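Local structure of CIR protein (Plasmodium chabaudi chabaudi, 6ZYV) at residues E78-Q81 / N82-D85; F157-I160 / F161-L164; Q193-L196 / N197-V201. The protein is of unknown function but belongs to the Plasmodium interspersed repeat (PIR) family of variant antigens, associated with the infected red blood cell. The protein carries 5 engineered substitutions. One frame throughout, in Å; residues are numbered along the deposited sequence.

Contact 1: E78-Q81 / N82-D85; sequences ECSQ and NEKD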
loop_
_atom_site.group_PDB
_atom_site.type_symbol
_atom_site.label_atom_id
_atom_site.label_comp_id
_atom_site.label_asym_id
_atom_site.label_seq_id
_atom_site.Cartn_x
_atom_site.Cartn_y
_atom_site.Cartn_z
ATOM N N GLU A 78 18.973 -3.428 1.401
ATOM C CA GLU A 78 19.058 -4.757 2.009
ATOM C C GLU A 78 18.027 -4.892 3.098
ATOM O O GLU A 78 18.260 -4.530 4.244
ATOM C CB GLU A 78 20.474 -5.028 2.542
ATOM C CG GLU A 78 21.453 -5.251 1.408
ATOM C CD GLU A 78 22.858 -5.579 1.852
ATOM O OE1 GLU A 78 23.218 -5.215 2.997
ATOM O OE2 GLU A 78 23.597 -6.203 1.055
ATOM N N CYS A 79 16.858 -5.377 2.715
ATOM C CA CYS A 79 15.746 -5.497 3.627
ATOM C C CYS A 79 15.824 -6.740 4.512
ATOM O O CYS A 79 16.173 -7.817 4.047
ATOM C CB CYS A 79 14.427 -5.443 2.860
ATOM S SG CYS A 79 14.163 -3.907 1.925
ATOM N N SER A 80 15.434 -6.595 5.771
ATOM C CA SER A 80 15.310 -7.727 6.677
ATOM C C SER A 80 14.042 -8.535 6.293
ATOM O O SER A 80 13.230 -8.070 5.480
ATOM C CB SER A 80 15.202 -7.236 8.125
ATOM O OG SER A 80 13.969 -6.588 8.380
ATOM N N GLN A 81 13.840 -9.721 6.898
ATOM C CA GLN A 81 12.628 -10.517 6.649
ATOM C C GLN A 81 11.364 -9.731 7.016
ATOM O O GLN A 81 10.400 -9.742 6.264
ATOM C CB GLN A 81 12.658 -11.827 7.431
ATOM C CG GLN A 81 11.654 -12.827 6.890
ATOM C CD GLN A 81 12.217 -13.612 5.725
ATOM O OE1 GLN A 81 12.712 -13.051 4.729
ATOM N NE2 GLN A 81 12.134 -14.931 5.820
ATOM N N ASN A 82 11.415 -9.000 8.125
ATOM C CA ASN A 82 10.324 -8.169 8.605
ATOM C C ASN A 82 10.008 -7.018 7.640
ATOM O O ASN A 82 8.832 -6.720 7.418
ATOM C CB ASN A 82 10.629 -7.665 10.025
ATOM C CG ASN A 82 9.582 -6.728 10.591
ATOM O OD1 ASN A 82 8.380 -7.065 10.720
ATOM N ND2 ASN A 82 10.015 -5.506 10.928
ATOM N N GLU A 83 11.051 -6.383 7.050
ATOM C CA GLU A 83 10.873 -5.293 6.097
ATOM C C GLU A 83 10.299 -5.852 4.807
ATOM O O GLU A 83 9.337 -5.313 4.312
ATOM C CB GLU A 83 12.202 -4.542 5.821
ATOM C CG GLU A 83 12.600 -3.570 6.920
ATOM C CD GLU A 83 14.046 -3.105 6.860
ATOM O OE1 GLU A 83 14.289 -1.881 6.989
ATOM O OE2 GLU A 83 14.940 -3.962 6.670
ATOM N N LYS A 84 10.836 -6.951 4.279
ATOM C CA LYS A 84 10.314 -7.566 3.052
ATOM C C LYS A 84 8.810 -7.888 3.189
ATOM O O LYS A 84 8.026 -7.569 2.290
ATOM C CB LYS A 84 11.072 -8.864 2.731
ATOM C CG LYS A 84 12.380 -8.640 2.047
ATOM C CD LYS A 84 13.309 -9.813 2.292
ATOM C CE LYS A 84 14.634 -9.667 1.589
ATOM N NZ LYS A 84 15.550 -10.781 1.955
ATOM N N ASP A 85 8.431 -8.455 4.359
ATOM C CA ASP A 85 7.059 -8.836 4.667
ATOM C C ASP A 85 6.153 -7.592 4.726
ATOM O O ASP A 85 5.096 -7.564 4.108
ATOM C CB ASP A 85 7.024 -9.624 5.995
ATOM C CG ASP A 85 5.634 -10.059 6.401
ATOM O OD1 ASP A 85 4.927 -9.260 7.066
ATOM O OD2 ASP A 85 5.241 -11.193 6.048
#
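A capping box closes the N-terminal end of helix 81-101, with Ser80 as the N-cap and Glu83 as its partner three residues on. The backbone N-H of Ser80 points almost straight at the carboxylate, with Ser80 N 2.8 Å from Glu83 OE2 and an N-H...O angle of 176°; the oxygen receives it on its anti lone pair, away from OE1. In the reverse direction Glu83 N donates to Ser80 OG over 3.2 Å. The hydroxyl sits between the backbone N and the carbonyl carbon of its own residue (chi1 70°), which turns it back over the first helical turn. There it also makes a weak bond of 3.3 Å from Ser80 OG to Glu83 OE2, so two groups of the serine hold one carboxylate oxygen. The helical pattern of bonds starts at once, Lys84 N reaching Ser80 O at 2.9 Å and Asp85 N reaching Gln81 O at 3.0 Å. Beside the box, Cys79 CB lies 3.8 Å from Glu83 CB. Lys84 runs extended past the N-cap, its CE 3.4 Å from Cys79 O. Farther out, Gln81 NE2 bonds Asn135 and Asp85 forms a salt bridge with Lys143. The loop leading into the helix is thus tied on both sides of Cys79, by its disulfide to Cys74 and by a capping box of the Ser-x-x-Glu kind.

Contact 2: F157-I160 / F161-L164; sequences FYDI and FKSL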
loop_
_atom_site.group_PDB
_atom_site.type_symbol
_atom_site.label_atom_id
_atom_site.label_comp_id
_atom_site.label_asym_id
_atom_site.label_seq_id
_atom_site.Cartn_x
_atom_site.Cartn_y
_atom_site.Cartn_z
ATOM N N PHE A 157 -11.054 -0.792 4.415
ATOM C CA PHE A 157 -9.836 -0.738 5.220
ATOM C C PHE A 157 -8.806 0.160 4.520
ATOM O O PHE A 157 -8.106 0.945 5.174
ATOM C CB PHE A 157 -9.294 -2.176 5.438
ATOM C CG PHE A 157 -7.991 -2.276 6.183
ATOM C CD1 PHE A 157 -7.965 -2.400 7.564
ATOM C CD2 PHE A 157 -6.788 -2.239 5.508
ATOM C CE1 PHE A 157 -6.755 -2.508 8.246
ATOM C CE2 PHE A 157 -5.582 -2.337 6.195
ATOM C CZ PHE A 157 -5.574 -2.454 7.559
ATOM N N TYR A 158 -8.726 0.058 3.189
ATOM C CA TYR A 158 -7.833 0.874 2.364
ATOM C C TYR A 158 -8.180 2.360 2.469
ATOM O O TYR A 158 -7.285 3.185 2.492
ATOM C CB TYR A 158 -7.892 0.422 0.882
ATOM C CG TYR A 158 -6.814 1.082 0.054
ATOM C CD1 TYR A 158 -5.501 0.638 0.111
ATOM C CD2 TYR A 158 -7.080 2.219 -0.692
ATOM C CE1 TYR A 158 -4.486 1.263 -0.613
ATOM C CE2 TYR A 158 -6.063 2.874 -1.398
ATOM C CZ TYR A 158 -4.765 2.382 -1.369
ATOM O OH TYR A 158 -3.748 3.010 -2.062
ATOM N N ASP A 159 -9.469 2.708 2.552
ATOM C CA ASP A 159 -9.895 4.097 2.759
ATOM C C ASP A 159 -9.368 4.645 4.102
ATOM O O ASP A 159 -8.952 5.796 4.168
ATOM C CB ASP A 159 -11.417 4.217 2.688
ATOM C CG ASP A 159 -11.929 4.169 1.254
ATOM O OD1 ASP A 159 -11.190 4.605 0.339
ATOM O OD2 ASP A 159 -13.068 3.686 1.040
ATOM N N ILE A 160 -9.346 3.813 5.154
ATOM C CA ILE A 160 -8.774 4.200 6.444
ATOM C C ILE A 160 -7.253 4.431 6.281
ATOM O O ILE A 160 -6.721 5.417 6.782
ATOM C CB ILE A 160 -9.074 3.130 7.518
ATOM C CG1 ILE A 160 -10.601 2.878 7.638
ATOM C CG2 ILE A 160 -8.453 3.512 8.860
ATOM C CD1 ILE A 160 -11.399 4.090 8.054
ATOM N N PHE A 161 -6.573 3.534 5.558
ATOM C CA PHE A 161 -5.147 3.655 5.284
ATOM C C PHE A 161 -4.843 4.960 4.526
ATOM O O PHE A 161 -3.843 5.630 4.791
ATOM C CB PHE A 161 -4.678 2.431 4.472
ATOM C CG PHE A 161 -3.254 2.516 3.999
ATOM C CD1 PHE A 161 -2.212 2.529 4.899
ATOM C CD2 PHE A 161 -2.961 2.610 2.655
ATOM C CE1 PHE A 161 -0.901 2.605 4.466
ATOM C CE2 PHE A 161 -1.641 2.679 2.225
ATOM C CZ PHE A 161 -0.622 2.681 3.135
ATOM N N LYS A 162 -5.720 5.310 3.579
ATOM C CA LYS A 162 -5.622 6.532 2.790
ATOM C C LYS A 162 -5.737 7.763 3.696
ATOM O O LYS A 162 -4.973 8.703 3.526
ATOM C CB LYS A 162 -6.727 6.563 1.724
ATOM C CG LYS A 162 -6.257 6.154 0.335
ATOM C CD LYS A 162 -7.060 6.836 -0.793
ATOM C CE LYS A 162 -8.538 6.483 -0.797
ATOM N NZ LYS A 162 -9.209 6.894 -2.073
ATOM N N SER A 163 -6.661 7.744 4.671
ATOM C CA SER A 163 -6.830 8.824 5.647
ATOM C C SER A 163 -5.578 8.978 6.507
ATOM O O SER A 163 -5.194 10.102 6.836
ATOM C CB SER A 163 -8.030 8.565 6.541
ATOM O OG SER A 163 -9.223 8.743 5.801
ATOM N N LEU A 164 -4.928 7.854 6.853
ATOM C CA LEU A 164 -3.683 7.887 7.601
ATOM C C LEU A 164 -2.587 8.517 6.724
ATOM O O LEU A 164 -1.839 9.371 7.205
ATOM C CB LEU A 164 -3.295 6.463 8.016
ATOM C CG LEU A 164 -1.980 6.306 8.757
ATOM C CD1 LEU A 164 -1.984 7.156 10.059
ATOM C CD2 LEU A 164 -1.751 4.827 9.088
#
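Lys162 N and Tyr158 O form the shortest hydrogen bond here, 2.9 Å. The two side chains meet as well: the aliphatic part of Lys162 slants past the tyrosine ring at its CE2 corner, with CG 3.7 Å from Tyr158 CE2. At its CE1 corner the same ring touches Phe161, Tyr158 CE1 lying 3.8 Å from Phe161 CD2. The two aromatic planes are inclined by 53° with centroids 5.8 Å apart, neither parallel nor perpendicular. These are i to i+3 and i to i+4 neighbours on a largely buried part of helix 154-174, in an all-helical ectodomain. Its buried side chains meet other helices: Tyr158 stacks on Tyr97 of helix 81-101, Phe161 rests on Leu8 and Ile15 of helix 8-20, and Ile160 packs on Leu215 of helix 213-226. On the more open side, Asp159 and Lys162 run alongside each other in the same direction. The lysine chain bends at chi3 (-62°), bringing CE to 3.4 Å from Asp159 OD1, while the salt bridge between Asp159 OD1 and Lys162 NZ is long at 3.9 Å. Ser163 N continues the helical bonding to Asp159 O over 3.0 Å, and its hydroxyl is hydrogen-bonded to Glu191 of helix 181-198.

Contact 3: Q193-L196 / N197-V201; sequences QKFL and NDNNV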
loop_
_atom_site.group_PDB
_atom_site.type_symbol
_atom_site.label_atom_id
_atom_site.label_comp_id
_atom_site.label_asym_id
_atom_site.label_seq_id
_atom_site.Cartn_x
_atom_site.Cartn_y
_atom_site.Cartn_z
ATOM N N GLN A 193 -13.044 3.858 14.264
ATOM C CA GLN A 193 -14.024 3.258 15.171
ATOM C C GLN A 193 -15.329 2.979 14.412
ATOM O O GLN A 193 -15.905 1.913 14.571
ATOM C CB GLN A 193 -14.306 4.187 16.370
ATOM C CG GLN A 193 -15.314 3.617 17.381
ATOM C CD GLN A 193 -14.779 2.387 18.074
ATOM O OE1 GLN A 193 -13.962 2.472 18.993
ATOM N NE2 GLN A 193 -15.221 1.205 17.647
ATOM N N LYS A 194 -15.741 3.902 13.529
ATOM C CA LYS A 194 -16.919 3.747 12.694
ATOM C C LYS A 194 -16.715 2.597 11.700
ATOM O O LYS A 194 -17.652 1.849 11.448
ATOM C CB LYS A 194 -17.266 5.053 11.974
ATOM C CG LYS A 194 -18.573 4.980 11.202
ATOM C CD LYS A 194 -19.109 6.364 10.807
ATOM C CE LYS A 194 -20.378 6.280 9.984
ATOM N NZ LYS A 194 -20.092 5.854 8.592
ATOM N N PHE A 195 -15.505 2.430 11.164
ATOM C CA PHE A 195 -15.191 1.328 10.256
ATOM C C PHE A 195 -15.378 -0.042 10.984
ATOM O O PHE A 195 -15.933 -0.971 10.407
ATOM C CB PHE A 195 -13.765 1.495 9.690
ATOM C CG PHE A 195 -13.136 0.235 9.142
ATOM C CD1 PHE A 195 -13.477 -0.239 7.883
ATOM C CD2 PHE A 195 -12.243 -0.497 9.905
ATOM C CE1 PHE A 195 -12.941 -1.419 7.410
ATOM C CE2 PHE A 195 -11.709 -1.684 9.436
ATOM C CZ PHE A 195 -12.053 -2.138 8.194
ATOM N N LEU A 196 -14.913 -0.152 12.235
ATOM C CA LEU A 196 -15.033 -1.380 13.016
ATOM C C LEU A 196 -16.496 -1.697 13.304
ATOM O O LEU A 196 -16.917 -2.851 13.170
ATOM C CB LEU A 196 -14.241 -1.277 14.334
ATOM C CG LEU A 196 -12.721 -1.096 14.209
ATOM C CD1 LEU A 196 -12.053 -0.918 15.596
ATOM C CD2 LEU A 196 -12.097 -2.257 13.452
ATOM N N ASN A 197 -17.271 -0.660 13.690
ATOM C CA ASN A 197 -18.694 -0.758 14.021
ATOM C C ASN A 197 -19.546 -1.058 12.798
ATOM O O ASN A 197 -20.308 -1.998 12.835
ATOM C CB ASN A 197 -19.191 0.510 14.732
ATOM C CG ASN A 197 -18.521 0.786 16.052
ATOM O OD1 ASN A 197 -17.691 0.007 16.515
ATOM N ND2 ASN A 197 -18.844 1.899 16.699
ATOM N N ASP A 198 -19.418 -0.298 11.719
ATOM C CA ASP A 198 -20.215 -0.489 10.518
ATOM C C ASP A 198 -19.986 -1.840 9.864
ATOM O O ASP A 198 -20.916 -2.412 9.304
ATOM C CB ASP A 198 -19.917 0.601 9.476
ATOM C CG ASP A 198 -20.402 1.997 9.809
ATOM O OD1 ASP A 198 -21.092 2.163 10.855
ATOM O OD2 ASP A 198 -20.089 2.926 9.034
ATOM N N ASN A 199 -18.759 -2.337 9.908
ATOM C CA ASN A 199 -18.439 -3.604 9.270
ATOM C C ASN A 199 -18.416 -4.796 10.211
ATOM O O ASN A 199 -18.003 -5.860 9.786
ATOM C CB ASN A 199 -17.138 -3.480 8.516
ATOM C CG ASN A 199 -17.247 -2.450 7.411
ATOM O OD1 ASN A 199 -17.784 -2.719 6.342
ATOM N ND2 ASN A 199 -16.778 -1.240 7.656
ATOM N N ASN A 200 -18.832 -4.633 11.479
ATOM C CA ASN A 200 -18.862 -5.716 12.474
ATOM C C ASN A 200 -17.493 -6.417 12.565
ATOM O O ASN A 200 -17.414 -7.648 12.512
ATOM C CB ASN A 200 -19.958 -6.731 12.136
ATOM C CG ASN A 200 -20.434 -7.504 13.345
ATOM O OD1 ASN A 200 -20.367 -7.032 14.479
ATOM N ND2 ASN A 200 -20.907 -8.705 13.124
ATOM N N VAL A 201 -16.423 -5.632 12.620
ATOM C CA VAL A 201 -15.090 -6.185 12.656
ATOM C C VAL A 201 -14.765 -6.723 14.032
ATOM O O VAL A 201 -14.937 -6.037 15.050
ATOM C CB VAL A 201 -14.030 -5.182 12.148
ATOM C CG1 VAL A 201 -12.623 -5.767 12.270
ATOM C CG2 VAL A 201 -14.338 -4.728 10.712
#
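Asn199 turns its CG away from its own carbonyl carbon and beside its backbone N (chi1 -62°), which folds the amide back onto Phe195 in the preceding turn, while the Lys194 chain runs out straight and turns only at its last torsion to reach Asp198. They sit where helix 181-198 ends in a Schellman motif, Asn199 being the first residue beyond the helix and Asn200, with positive phi, the C-prime residue. The defining bonds are Val201 N to Leu196 O, 2.9 Å, and a weak one from Asn200 N to Asn197 O. Phe195 O is gripped twice by Asn199: ND2 donates over 2.9 Å on a lone pair in the carbonyl plane, whereas the backbone N approaches from above that plane at 3.2 Å. Asn199 ND2 also comes within 3.5 Å of Phe195 CD1, amide and ring planes 47° apart. Lys194 NZ meets Asp198 OD2 at 3.0 Å on the syn lone pair, a salt bridge between residues one turn apart on the exposed side of the helix. Gln193 NE2 donates to Asn197 OD1 at 3.0 Å from above the carbonyl plane; the bond is far from straight (135°), and both groups also bind the last modelled residues, Gln193 NE2 to Thr240 O and Asn197 OD1 to Thr242 N. Next to the Schellman turn the apolar residues close up, with Tyr208 of helix 206-211 touching Phe195, Leu196 and Val201. Within this cluster Leu196 CD2 touches Val201 CB at 3.7 Å.

Contacts 1, 2 and 3 follow one another along the chain, on helices 81-101, 154-174 and 181-198 of the all-helical ectodomain. Contact 1 marks the start of its helix at the surface and contact 3 the end of another, while contact 2 is a largely buried part of helix 154-174. The centres of contacts 1 and 2 are about 23 Å apart, on opposite sides of the chain's centre, and those of contacts 1 and 3 about 31 Å. Contacts 2 and 3, with centres about 13 Å apart, touch directly: Phe195 packs against Phe157 and Ile160, joining two helices consecutive in the chain. Contact 1 stands apart, yet helix 154-174 packs on both helix 181-198 and, farther along from its cap, helix 81-101.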